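Local coordinates for malonyl CoA-acyl carrier protein transacylase (PDB 3G87), which probably transfers the malonyl group from malonyl-CoA to holo acyl carrier protein, releasing free CoA, at residues V164-A173 / Y186-S197; Q17-D27 / R45-L56. All coordinates share one frame; numbering follows the deposited sequence.

Contact 1: V164-A173 / Y186-S197; sequences VISGPAHEIA and YLRLNTSGAFHS
R188 lies along one flank of the short helix that begins at A169, touching three of its residues. From CB the chain runs out with CG anti to the backbone N (chi1 -177°), and a bend about the CB-CG bond brings the outer half against the side of the helix. There R188 CD and NE each pass 4.0 Å from I172 CG2, which sits over one face of the guanidinium. Beyond it, NH1 comes within 4.0 Å of A173 CB and NH2 within 4.0 Å of A169 CB. The same I172 methyl leans on Y186, whose OH donates to I172 O at 2.7 Å from above the carbonyl plane, 50° out. Both segments start in strands of the small antiparallel sheet of the acyltransferase fold: 162-168 is an inner strand and 185-188 an edge strand, with strand 127-133 between them. Past this edge strand the chain swings back across the sheet, so that A194, centre of an inverse gamma turn, meets S166. With OG set between the backbone N and the carbonyl carbon (chi1 64°), S166 reaches F195 O and donates to it, 2.8 Å from OG. Next in sequence is H196, whose NE2 is hydrogen-bonded to S92 OG of a GxSxG pattern, consistent with the nucleophile–histidine pair of this family. Earlier in the same loop T191 OG1, which lies above one face of the F195 ring, accepts from G193 N in an ST turn.

Contact 2: Q17-D27 / R45-L56; sequences QAKGMGGALFD and RALCVDDPRDEL
G20 N gives a nearly straight hydrogen bond to C48 O (2.7 Å between N and O, 173° at the hydrogen), tying a type II turn, A18 to M21, to the C-terminal end of the short helix 44-50 in the acyltransferase domain. That end widens into a pi-type turn before D51 leaves it with positive phi. Packing is tight apart from this bond, where F26, M21 and L56 close on C48 and R45. R45 CA stands 3.9 Å from the F26 ring centroid, almost on its normal, a CH-pi contact, while C48 CB meets F26 CE1 obliquely at 3.7 Å. M21 and L56 run side by side but point opposite ways, with M21 SD 4.1 Å from L56 CD2.

The two flanks face solvent. At one, D27 OD2 stands 4.3 Å from R45 NE, well out of the guanidinium plane, and two waters at the guanidinium edge link the residues: one joins G23 O and D27 N to R45 NE, the other accepts from R45 NH2 and donates weakly to D27 OD2. At the other, K19 stretches out until its last torsion bends (chi4 88°), and NZ donates to D50 O at 2.6 Å, tilted out of the carbonyl plane; a water accepts from K19 NZ at 3.1 Å and donates to D54 OD1.

Set side by side, the two contacts illustrate how chemistry follows position within a single acyltransferase domain. Contact 1 is largely buried and joins the small antiparallel sheet to the loop that carries the active-site histidine candidate, besides packing helix 169-175 on edge strand 185-188; contact 2, only partly buried, fastens an N-terminal loop and F26 of the short helix 25-28 to helix 44-50. They share no helix or strand, and although their nearest atoms come within about 7 Å, they do not touch. Both bonds across contact 1 run from side-chain hydroxyls to backbone carbonyls, whereas contact 2 pairs a backbone amide and a lysine with carbonyls at a helix end and admits water where charged side chains reach the surface.

Contact 1: V164-A173 / Y186-S197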
loop_
_atom_site.group_PDB
_atom_site.type_symbol
_atom_site.label_atom_id
_atom_site.label_comp_id
_atom_site.label_asym_id
_atom_site.label_seq_id
_atom_site.Cartn_x
_atom_site.Cartn_y
_atom_site.Cartn_z
ATOM N N VAL A 164 -4.451 -5.258 10.534
ATOM C CA VAL A 164 -3.120 -5.792 10.636
ATOM C C VAL A 164 -2.356 -5.191 11.786
ATOM O O VAL A 164 -2.355 -4.037 11.998
ATOM C CB VAL A 164 -2.319 -5.594 9.330
ATOM C CG1 VAL A 164 -1.088 -6.384 9.319
ATOM C CG2 VAL A 164 -3.114 -5.881 8.192
ATOM N N ILE A 165 -1.687 -6.040 12.514
ATOM C CA ILE A 165 -0.868 -5.650 13.604
ATOM C C ILE A 165 0.564 -5.821 13.267
ATOM O O ILE A 165 0.916 -6.579 12.432
ATOM C CB ILE A 165 -1.138 -6.484 14.874
ATOM C CG1 ILE A 165 -1.083 -7.951 14.563
ATOM C CG2 ILE A 165 -2.437 -6.111 15.526
ATOM C CD1 ILE A 165 -1.408 -8.782 15.678
ATOM N N SER A 166 1.383 -5.053 13.935
ATOM C CA SER A 166 2.785 -5.217 13.880
ATOM C C SER A 166 3.429 -4.872 15.171
ATOM O O SER A 166 2.910 -4.140 15.938
ATOM C CB SER A 166 3.423 -4.520 12.655
ATOM O OG SER A 166 3.272 -3.181 12.687
ATOM N N GLY A 167 4.576 -5.477 15.379
ATOM C CA GLY A 167 5.395 -5.333 16.550
ATOM C C GLY A 167 6.586 -6.231 16.526
ATOM O O GLY A 167 6.895 -6.777 15.518
ATOM N N PRO A 168 7.259 -6.395 17.651
ATOM C CA PRO A 168 8.356 -7.357 17.708
ATOM C C PRO A 168 7.907 -8.763 17.391
ATOM O O PRO A 168 6.835 -9.149 17.758
ATOM C CB PRO A 168 8.845 -7.254 19.132
ATOM C CG PRO A 168 8.314 -6.067 19.622
ATOM C CD PRO A 168 7.048 -5.785 18.949
ATOM N N ALA A 169 8.733 -9.483 16.684
ATOM C CA ALA A 169 8.447 -10.826 16.210
ATOM C C ALA A 169 7.850 -11.762 17.260
ATOM O O ALA A 169 6.873 -12.473 16.999
ATOM C CB ALA A 169 9.738 -11.438 15.595
ATOM N N HIS A 170 8.427 -11.768 18.454
ATOM C CA HIS A 170 7.940 -12.658 19.517
ATOM C C HIS A 170 6.528 -12.308 20.005
ATOM O O HIS A 170 5.727 -13.220 20.294
ATOM C CB HIS A 170 8.970 -12.742 20.642
ATOM C CG HIS A 170 9.105 -11.489 21.452
ATOM N ND1 HIS A 170 8.383 -11.274 22.613
ATOM C CD2 HIS A 170 9.918 -10.411 21.305
ATOM C CE1 HIS A 170 8.718 -10.099 23.125
ATOM N NE2 HIS A 170 9.643 -9.551 22.347
ATOM N N GLU A 171 6.197 -11.015 19.991
ATOM C CA GLU A 171 4.877 -10.520 20.398
ATOM C C GLU A 171 3.914 -10.909 19.353
ATOM O O GLU A 171 2.833 -11.474 19.634
ATOM C CB GLU A 171 4.873 -9.019 20.598
ATOM C CG GLU A 171 5.613 -8.598 21.881
ATOM C CD GLU A 171 5.357 -7.146 22.354
ATOM O OE1 GLU A 171 4.592 -6.374 21.719
ATOM O OE2 GLU A 171 5.946 -6.759 23.395
ATOM N N ILE A 172 4.298 -10.680 18.109
ATOM C CA ILE A 172 3.416 -11.092 17.043
ATOM C C ILE A 172 3.207 -12.623 17.147
ATOM O O ILE A 172 2.090 -13.113 16.935
ATOM C CB ILE A 172 3.924 -10.658 15.653
ATOM C CG1 ILE A 172 3.786 -9.117 15.460
ATOM C CG2 ILE A 172 3.218 -11.442 14.585
ATOM C CD1 ILE A 172 2.336 -8.535 15.231
ATOM N N ALA A 173 4.247 -13.367 17.469
ATOM C CA ALA A 173 4.207 -14.795 17.637
ATOM C C ALA A 173 3.255 -15.219 18.760
ATOM O O ALA A 173 2.393 -16.017 18.575
ATOM C CB ALA A 173 5.586 -15.285 17.900
ATOM N N TYR A 186 -6.317 -15.515 12.591
ATOM C CA TYR A 186 -5.006 -14.907 12.597
ATOM C C TYR A 186 -4.136 -15.396 11.481
ATOM O O TYR A 186 -4.068 -16.533 11.231
ATOM C CB TYR A 186 -4.350 -15.141 13.951
ATOM C CG TYR A 186 -2.877 -14.870 14.110
ATOM C CD1 TYR A 186 -2.427 -13.815 14.858
ATOM C CD2 TYR A 186 -1.955 -15.712 13.589
ATOM C CE1 TYR A 186 -1.130 -13.598 15.048
ATOM C CE2 TYR A 186 -0.658 -15.498 13.764
ATOM C CZ TYR A 186 -0.235 -14.437 14.496
ATOM O OH TYR A 186 1.089 -14.232 14.654
ATOM N N LEU A 187 -3.454 -14.500 10.820
ATOM C CA LEU A 187 -2.510 -14.879 9.787
ATOM C C LEU A 187 -1.183 -14.167 9.855
ATOM O O LEU A 187 -1.111 -13.020 9.652
ATOM C CB LEU A 187 -3.161 -14.758 8.410
ATOM C CG LEU A 187 -2.450 -15.173 7.124
ATOM C CD1 LEU A 187 -1.955 -16.608 7.089
ATOM C CD2 LEU A 187 -3.228 -14.797 5.874
ATOM N N ARG A 188 -0.130 -14.895 10.140
ATOM C CA ARG A 188 1.217 -14.372 10.092
ATOM C C ARG A 188 1.598 -13.993 8.681
ATOM O O ARG A 188 1.336 -14.726 7.751
ATOM C CB ARG A 188 2.239 -15.355 10.640
ATOM C CG ARG A 188 3.656 -14.828 10.668
ATOM C CD ARG A 188 4.064 -14.294 11.986
ATOM N NE ARG A 188 5.410 -13.761 12.125
ATOM C CZ ARG A 188 6.253 -14.148 13.063
ATOM N NH1 ARG A 188 5.907 -15.080 13.909
ATOM N NH2 ARG A 188 7.438 -13.618 13.153
ATOM N N LEU A 189 2.219 -12.836 8.522
ATOM C CA LEU A 189 2.564 -12.352 7.213
ATOM C C LEU A 189 4.030 -12.501 6.992
ATOM O O LEU A 189 4.766 -12.725 7.897
ATOM C CB LEU A 189 2.161 -10.905 7.012
ATOM C CG LEU A 189 0.773 -10.399 7.313
ATOM C CD1 LEU A 189 0.674 -9.003 6.901
ATOM C CD2 LEU A 189 -0.252 -11.178 6.643
ATOM N N ASN A 190 4.443 -12.361 5.752
ATOM C CA ASN A 190 5.855 -12.398 5.433
ATOM C C ASN A 190 6.682 -11.146 5.429
ATOM O O ASN A 190 6.656 -10.401 4.500
ATOM C CB ASN A 190 6.064 -13.125 4.163
ATOM C CG ASN A 190 6.525 -14.453 4.402
ATOM O OD1 ASN A 190 7.708 -14.702 4.442
ATOM N ND2 ASN A 190 5.593 -15.356 4.586
ATOM N N THR A 191 7.449 -10.957 6.480
ATOM C CA THR A 191 8.274 -9.763 6.697
ATOM C C THR A 191 9.076 -9.893 7.981
ATOM O O THR A 191 8.654 -10.557 8.931
ATOM C CB THR A 191 7.448 -8.386 6.707
ATOM O OG1 THR A 191 8.119 -7.412 7.533
ATOM C CG2 THR A 191 6.011 -8.566 7.205
ATOM N N SER A 192 10.214 -9.209 8.009
ATOM C CA SER A 192 11.148 -9.214 9.128
ATOM C C SER A 192 11.058 -7.832 9.813
ATOM O O SER A 192 11.847 -7.485 10.750
ATOM C CB SER A 192 12.561 -9.457 8.565
ATOM O OG SER A 192 13.462 -9.996 9.525
ATOM N N GLY A 193 10.070 -7.053 9.329
ATOM C CA GLY A 193 9.786 -5.733 9.867
ATOM C C GLY A 193 8.363 -5.544 10.376
ATOM O O GLY A 193 7.393 -6.067 9.846
ATOM N N ALA A 194 8.281 -4.759 11.430
ATOM C CA ALA A 194 7.036 -4.336 12.020
ATOM C C ALA A 194 6.726 -3.065 11.249
ATOM O O ALA A 194 7.080 -1.973 11.712
ATOM C CB ALA A 194 7.293 -4.017 13.465
ATOM N N PHE A 195 6.098 -3.210 10.079
ATOM C CA PHE A 195 5.890 -2.087 9.181
ATOM C C PHE A 195 4.744 -1.267 9.699
ATOM O O PHE A 195 3.826 -1.803 10.323
ATOM C CB PHE A 195 5.609 -2.546 7.742
ATOM C CG PHE A 195 6.800 -3.243 7.062
ATOM C CD1 PHE A 195 8.127 -3.025 7.519
ATOM C CD2 PHE A 195 6.600 -4.100 5.955
ATOM C CE1 PHE A 195 9.237 -3.662 6.910
ATOM C CE2 PHE A 195 7.714 -4.754 5.349
ATOM C CZ PHE A 195 9.020 -4.517 5.815
ATOM N N HIS A 196 4.825 0.014 9.457
ATOM C CA HIS A 196 3.784 0.960 9.798
ATOM C C HIS A 196 3.559 1.016 11.288
ATOM O O HIS A 196 2.447 0.976 11.735
ATOM C CB HIS A 196 2.494 0.681 8.997
ATOM C CG HIS A 196 2.618 0.999 7.539
ATOM N ND1 HIS A 196 2.712 2.274 7.061
ATOM C CD2 HIS A 196 2.728 0.200 6.465
ATOM C CE1 HIS A 196 2.857 2.257 5.761
ATOM N NE2 HIS A 196 2.882 1.008 5.379
ATOM N N SER A 197 4.669 1.051 12.022
ATOM C CA SER A 197 4.717 1.164 13.486
ATOM C C SER A 197 5.939 2.023 13.833
ATOM O O SER A 197 6.674 2.461 12.944
ATOM C CB SER A 197 4.874 -0.209 14.162
ATOM O OG SER A 197 6.240 -0.671 14.098
#

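Contact 2: Q17-D27 / R45-L56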
loop_
_atom_site.group_PDB
_atom_site.type_symbol
_atom_site.label_atom_id
_atom_site.label_comp_id
_atom_site.label_asym_id
_atom_site.label_seq_id
_atom_site.Cartn_x
_atom_site.Cartn_y
_atom_site.Cartn_z
ATOM N N GLN A 17 1.467 -9.293 -4.689
ATOM C CA GLN A 17 2.401 -9.685 -5.771
ATOM C C GLN A 17 2.384 -11.203 -5.927
ATOM O O GLN A 17 2.044 -11.913 -4.989
ATOM C CB GLN A 17 3.825 -9.213 -5.438
ATOM C CG GLN A 17 4.560 -10.070 -4.405
ATOM C CD GLN A 17 4.061 -9.867 -2.945
ATOM O OE1 GLN A 17 3.381 -8.892 -2.639
ATOM N NE2 GLN A 17 4.415 -10.803 -2.049
ATOM N N ALA A 18 2.764 -11.699 -7.095
ATOM C CA ALA A 18 2.769 -13.139 -7.383
ATOM C C ALA A 18 3.616 -13.319 -8.633
ATOM O O ALA A 18 3.572 -12.484 -9.550
ATOM C CB ALA A 18 1.345 -13.630 -7.709
ATOM N N LYS A 19 4.346 -14.414 -8.714
ATOM C CA LYS A 19 5.156 -14.685 -9.897
ATOM C C LYS A 19 4.181 -14.725 -11.099
ATOM O O LYS A 19 3.163 -15.410 -11.028
ATOM C CB LYS A 19 5.813 -16.043 -9.686
ATOM C CG LYS A 19 6.830 -16.514 -10.688
ATOM C CD LYS A 19 6.794 -18.040 -10.721
ATOM C CE LYS A 19 7.997 -18.698 -11.414
ATOM N NZ LYS A 19 9.143 -18.935 -10.425
ATOM N N GLY A 20 4.485 -13.995 -12.170
ATOM C CA GLY A 20 3.678 -13.996 -13.389
ATOM C C GLY A 20 3.034 -12.618 -13.567
ATOM O O GLY A 20 2.548 -12.281 -14.657
ATOM N N MET A 21 3.068 -11.799 -12.511
ATOM C CA MET A 21 2.516 -10.449 -12.555
ATOM C C MET A 21 3.200 -9.585 -13.635
ATOM O O MET A 21 4.421 -9.697 -13.895
ATOM C CB MET A 21 2.615 -9.771 -11.183
ATOM C CG MET A 21 4.036 -9.463 -10.779
ATOM S SD MET A 21 4.436 -9.113 -9.029
ATOM C CE MET A 21 3.434 -7.716 -8.683
ATOM N N GLY A 22 2.448 -8.705 -14.213
ATOM C CA GLY A 22 2.967 -7.926 -15.291
ATOM C C GLY A 22 2.754 -8.571 -16.626
ATOM O O GLY A 22 2.004 -8.093 -17.357
ATOM N N GLY A 23 3.437 -9.659 -16.910
ATOM C CA GLY A 23 3.216 -10.411 -18.121
ATOM C C GLY A 23 3.680 -9.713 -19.370
ATOM O O GLY A 23 4.779 -9.326 -19.459
ATOM N N ALA A 24 2.786 -9.521 -20.306
ATOM C CA ALA A 24 3.119 -8.935 -21.575
ATOM C C ALA A 24 3.194 -7.432 -21.549
ATOM O O ALA A 24 3.727 -6.846 -22.423
ATOM C CB ALA A 24 2.195 -9.398 -22.593
ATOM N N LEU A 25 2.684 -6.829 -20.488
ATOM C CA LEU A 25 2.859 -5.420 -20.239
ATOM C C LEU A 25 4.280 -4.951 -20.274
ATOM O O LEU A 25 4.506 -3.862 -20.616
ATOM C CB LEU A 25 2.306 -5.039 -18.907
ATOM C CG LEU A 25 0.796 -4.950 -18.779
ATOM C CD1 LEU A 25 0.438 -4.811 -17.347
ATOM C CD2 LEU A 25 0.276 -3.809 -19.592
ATOM N N PHE A 26 5.226 -5.774 -19.889
ATOM C CA PHE A 26 6.613 -5.372 -19.883
ATOM C C PHE A 26 7.183 -5.059 -21.241
ATOM O O PHE A 26 7.872 -4.145 -21.387
ATOM C CB PHE A 26 7.503 -6.395 -19.175
ATOM C CG PHE A 26 7.394 -6.349 -17.702
ATOM C CD1 PHE A 26 6.762 -7.325 -17.011
ATOM C CD2 PHE A 26 7.897 -5.314 -17.014
ATOM C CE1 PHE A 26 6.647 -7.232 -15.695
ATOM C CE2 PHE A 26 7.779 -5.259 -15.744
ATOM C CZ PHE A 26 7.161 -6.197 -15.072
ATOM N N ASP A 27 6.909 -5.879 -22.207
ATOM C CA ASP A 27 7.304 -5.648 -23.592
ATOM C C ASP A 27 6.419 -4.592 -24.259
ATOM O O ASP A 27 6.922 -3.843 -25.090
ATOM C CB ASP A 27 7.180 -6.939 -24.408
ATOM C CG ASP A 27 8.241 -7.978 -24.065
ATOM O OD1 ASP A 27 9.391 -7.640 -23.669
ATOM O OD2 ASP A 27 7.891 -9.158 -24.226
ATOM N N ARG A 45 11.474 -7.456 -15.374
ATOM C CA ARG A 45 10.563 -8.414 -16.013
ATOM C C ARG A 45 10.870 -9.808 -15.504
ATOM O O ARG A 45 9.959 -10.582 -15.253
ATOM C CB ARG A 45 10.667 -8.377 -17.559
ATOM C CG ARG A 45 9.650 -9.338 -18.217
ATOM C CD ARG A 45 9.993 -9.625 -19.681
ATOM N NE ARG A 45 8.940 -10.415 -20.295
ATOM C CZ ARG A 45 8.810 -11.721 -20.206
ATOM N NH1 ARG A 45 9.723 -12.438 -19.566
ATOM N NH2 ARG A 45 7.748 -12.304 -20.790
ATOM N N ALA A 46 12.162 -10.123 -15.389
ATOM C CA ALA A 46 12.599 -11.409 -14.883
ATOM C C ALA A 46 12.081 -11.577 -13.448
ATOM O O ALA A 46 11.511 -12.609 -13.115
ATOM C CB ALA A 46 14.106 -11.499 -14.918
ATOM N N LEU A 47 12.259 -10.562 -12.612
ATOM C CA LEU A 47 11.881 -10.664 -11.200
ATOM C C LEU A 47 10.388 -10.964 -11.108
ATOM O O LEU A 47 9.957 -11.825 -10.311
ATOM C CB LEU A 47 12.232 -9.343 -10.481
ATOM C CG LEU A 47 11.626 -9.110 -9.064
ATOM C CD1 LEU A 47 12.248 -10.020 -7.984
ATOM C CD2 LEU A 47 11.781 -7.685 -8.615
ATOM N N CYS A 48 9.603 -10.261 -11.948
ATOM C CA CYS A 48 8.122 -10.384 -11.966
ATOM C C CYS A 48 7.490 -11.650 -12.616
ATOM O O CYS A 48 6.560 -12.318 -12.023
ATOM C CB CYS A 48 7.494 -9.110 -12.564
ATOM S SG CYS A 48 7.637 -7.595 -11.510
ATOM N N VAL A 49 7.970 -11.976 -13.823
ATOM C CA VAL A 49 7.376 -13.060 -14.628
ATOM C C VAL A 49 7.975 -14.409 -14.220
ATOM O O VAL A 49 7.225 -15.350 -13.948
ATOM C CB VAL A 49 7.495 -12.802 -16.166
ATOM C CG1 VAL A 49 7.074 -14.029 -16.951
ATOM C CG2 VAL A 49 6.682 -11.562 -16.589
ATOM N N ASP A 50 9.300 -14.475 -14.113
ATOM C CA ASP A 50 10.003 -15.723 -13.817
ATOM C C ASP A 50 10.357 -15.918 -12.325
ATOM O O ASP A 50 10.350 -17.056 -11.846
ATOM C CB ASP A 50 11.324 -15.825 -14.615
ATOM C CG ASP A 50 11.159 -15.458 -16.128
ATOM O OD1 ASP A 50 10.090 -15.914 -16.673
ATOM O OD2 ASP A 50 12.108 -14.752 -16.742
ATOM N N ASP A 51 10.682 -14.827 -11.606
ATOM C CA ASP A 51 11.179 -14.873 -10.225
ATOM C C ASP A 51 12.152 -16.018 -9.870
ATOM O O ASP A 51 11.885 -16.759 -8.931
ATOM C CB ASP A 51 10.044 -14.830 -9.189
ATOM C CG ASP A 51 10.552 -14.389 -7.792
ATOM O OD1 ASP A 51 11.730 -13.941 -7.693
ATOM O OD2 ASP A 51 9.782 -14.499 -6.789
ATOM N N PRO A 52 13.273 -16.132 -10.532
ATOM C CA PRO A 52 14.169 -17.244 -10.333
ATOM C C PRO A 52 14.784 -17.455 -8.964
ATOM O O PRO A 52 14.936 -18.555 -8.632
ATOM C CB PRO A 52 15.227 -17.008 -11.389
ATOM C CG PRO A 52 14.983 -15.763 -11.886
ATOM C CD PRO A 52 13.637 -15.416 -11.736
ATOM N N ARG A 53 15.083 -16.427 -8.203
ATOM C CA ARG A 53 15.648 -16.563 -6.894
ATOM C C ARG A 53 14.608 -16.386 -5.803
ATOM O O ARG A 53 14.923 -16.151 -4.686
ATOM C CB ARG A 53 16.791 -15.592 -6.726
ATOM C CG ARG A 53 17.852 -15.768 -7.706
ATOM C CD ARG A 53 18.949 -14.752 -7.575
ATOM N NE ARG A 53 18.527 -13.501 -8.162
ATOM C CZ ARG A 53 18.361 -13.294 -9.446
ATOM N NH1 ARG A 53 18.627 -14.220 -10.306
ATOM N NH2 ARG A 53 17.964 -12.144 -9.873
ATOM N N ASP A 54 13.355 -16.518 -6.171
ATOM C CA ASP A 54 12.284 -16.419 -5.234
ATOM C C ASP A 54 12.386 -15.193 -4.344
ATOM O O ASP A 54 12.404 -15.267 -3.169
ATOM C CB ASP A 54 12.178 -17.716 -4.475
ATOM C CG ASP A 54 11.872 -18.881 -5.376
ATOM O OD1 ASP A 54 10.699 -19.103 -5.598
ATOM O OD2 ASP A 54 12.781 -19.560 -5.874
ATOM N N GLU A 55 12.450 -14.057 -5.002
ATOM C CA GLU A 55 12.766 -12.764 -4.448
ATOM C C GLU A 55 11.562 -11.897 -4.225
ATOM O O GLU A 55 11.626 -11.013 -3.447
ATOM C CB GLU A 55 13.727 -12.035 -5.366
ATOM C CG GLU A 55 15.127 -12.410 -5.161
ATOM C CD GLU A 55 16.031 -12.062 -6.289
ATOM O OE1 GLU A 55 15.594 -11.726 -7.346
ATOM O OE2 GLU A 55 17.206 -12.149 -6.117
ATOM N N LEU A 56 10.468 -12.186 -4.900
ATOM C CA LEU A 56 9.265 -11.381 -4.854
ATOM C C LEU A 56 8.722 -11.095 -3.456
ATOM O O LEU A 56 8.224 -10.047 -3.218
ATOM C CB LEU A 56 8.182 -11.938 -5.778
ATOM C CG LEU A 56 8.165 -11.546 -7.253
ATOM C CD1 LEU A 56 7.117 -12.259 -7.979
ATOM C CD2 LEU A 56 8.145 -10.081 -7.594
HETATM O O HOH W 1 8.394 -19.075 -7.372
HETATM O O HOH W 2 6.452 -8.956 -21.379
HETATM O O HOH W 3 5.732 -11.219 -22.688
#